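Local coordinates for protein antisigma-factor antagonist, STAS (Rhodobacter sphaeroides, PDB 3OIZ) that is the STAS domain of a probable SulP-type sulfate transporter of the membrane and probably has a regulatory role, as in related anti-sigma-factor antagonists, at residues 63-68 against 79-84. Numbering follows the deposited sequence.
Sequences QALDMA and VRIVGM
Of 63-68, Leu65 makes the close contacts, with Ile81 on the strand and Met84 just beyond it. No hydrogen bond or salt bridge crosses between 63-68 and 79-84; everything is apolar. Leu65 and Ile81 approach tip to tip: CD1 of Ile81 sits 3.9 Å from both CG and CD2 of Leu65, while their backbones, the nearest across the contact, stay 9.2 Å apart from CA to CA. Ile81 gets there because its CG1 branch runs anti to its own carbonyl carbon (chi1 -65°) and then extends fully, leaving the terminal methyl to do the touching.

In this STAS domain, helix 59-74 packs on a mixed sheet, with helix 31-36 beside it. It is the helix of a beta-alpha-beta crossover from strand 46-51 to strand 78-82, which runs parallel to 46-51 and is an outermost strand of the sheet within this chain. Ile49, Ile56 and Phe34 also touch Leu65, which is buried.

Met84, a selenomethionine in the first turn of helix 84-88, slides past Leu65 in the opposite direction, bent at chi2 (68°). Its SE lies 3.7 Å from Leu65 CD2, and its CE follows at 4.1 Å from that same methyl. Gly83 provides the N-cap of this helix.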
# COMPACT_ATOMS: atom_id res chain seq x y z
N GLN A 63 3.88 5.18 8.55
CA GLN A 63 2.80 6.21 8.60
C GLN A 63 2.23 6.45 7.21
O GLN A 63 1.02 6.74 7.09
CB GLN A 63 3.39 7.49 9.18
CG GLN A 63 3.61 7.36 10.68
CD GLN A 63 4.30 8.58 11.24
OE1 GLN A 63 5.15 9.20 10.58
NE2 GLN A 63 3.93 8.97 12.45
N ALA A 64 3.07 6.32 6.16
CA ALA A 64 2.59 6.47 4.78
C ALA A 64 1.64 5.34 4.42
O ALA A 64 0.56 5.57 3.81
CB ALA A 64 3.79 6.55 3.79
N LEU A 65 2.00 4.11 4.80
CA LEU A 65 1.07 2.99 4.57
C LEU A 65 -0.25 3.24 5.31
O LEU A 65 -1.36 3.04 4.76
CB LEU A 65 1.74 1.68 5.03
CG LEU A 65 0.89 0.40 4.97
CD1 LEU A 65 0.38 0.10 3.56
CD2 LEU A 65 1.78 -0.77 5.53
N ASP A 66 -0.13 3.69 6.56
CA ASP A 66 -1.33 3.94 7.39
C ASP A 66 -2.19 5.02 6.71
O ASP A 66 -3.44 4.94 6.72
CB ASP A 66 -0.94 4.43 8.77
CG ASP A 66 -0.33 3.33 9.65
OD1 ASP A 66 -0.40 2.13 9.29
OD2 ASP A 66 0.24 3.72 10.72
N MSE A 67 -1.54 6.04 6.15
CA MSE A 67 -2.26 7.11 5.46
C MSE A 67 -2.96 6.59 4.21
O MSE A 67 -4.10 7.02 3.92
CB MSE A 67 -1.32 8.29 5.15
CG MSE A 67 -2.02 9.49 4.50
SE MSE A 67 -3.36 10.27 5.67
CE MSE A 67 -2.14 11.30 6.75
N ALA A 68 -2.30 5.69 3.45
CA ALA A 68 -2.92 5.15 2.25
C ALA A 68 -4.17 4.37 2.69
O ALA A 68 -5.26 4.49 2.08
CB ALA A 68 -1.96 4.23 1.53
N VAL A 79 -10.72 -1.93 4.03
CA VAL A 79 -9.32 -2.07 3.64
C VAL A 79 -8.64 -3.06 4.57
O VAL A 79 -8.84 -3.04 5.82
CB VAL A 79 -8.56 -0.72 3.72
CG1 VAL A 79 -7.11 -0.89 3.26
CG2 VAL A 79 -9.27 0.39 2.90
N ARG A 80 -7.86 -3.93 3.95
CA ARG A 80 -7.01 -4.81 4.75
C ARG A 80 -5.59 -4.85 4.25
O ARG A 80 -5.35 -4.81 3.03
CB ARG A 80 -7.58 -6.21 4.84
CG ARG A 80 -7.71 -6.99 3.58
CD ARG A 80 -8.49 -8.31 3.83
NE ARG A 80 -8.56 -9.17 2.63
CZ ARG A 80 -7.68 -10.13 2.32
NH1 ARG A 80 -6.64 -10.39 3.13
NH2 ARG A 80 -7.83 -10.85 1.21
N ILE A 81 -4.65 -4.99 5.18
CA ILE A 81 -3.25 -5.13 4.84
C ILE A 81 -2.93 -6.62 4.93
O ILE A 81 -3.35 -7.29 5.87
CB ILE A 81 -2.33 -4.36 5.81
CG1 ILE A 81 -2.58 -2.85 5.68
CG2 ILE A 81 -0.86 -4.63 5.43
CD1 ILE A 81 -1.71 -1.96 6.69
N VAL A 82 -2.20 -7.13 3.94
CA VAL A 82 -1.67 -8.51 3.95
C VAL A 82 -0.17 -8.41 4.05
O VAL A 82 0.45 -7.58 3.38
CB VAL A 82 -2.03 -9.26 2.64
CG1 VAL A 82 -1.25 -10.58 2.50
CG2 VAL A 82 -3.54 -9.54 2.58
N GLY A 83 0.45 -9.24 4.90
CA GLY A 83 1.93 -9.25 4.93
C GLY A 83 2.57 -8.22 5.85
O GLY A 83 3.77 -8.00 5.74
N MSE A 84 1.78 -7.58 6.73
CA MSE A 84 2.35 -6.58 7.63
C MSE A 84 3.47 -7.15 8.49
O MSE A 84 4.47 -6.47 8.72
CB MSE A 84 1.28 -5.91 8.50
CG MSE A 84 1.82 -4.75 9.35
SE MSE A 84 2.34 -3.30 8.15
CE MSE A 84 2.85 -1.91 9.34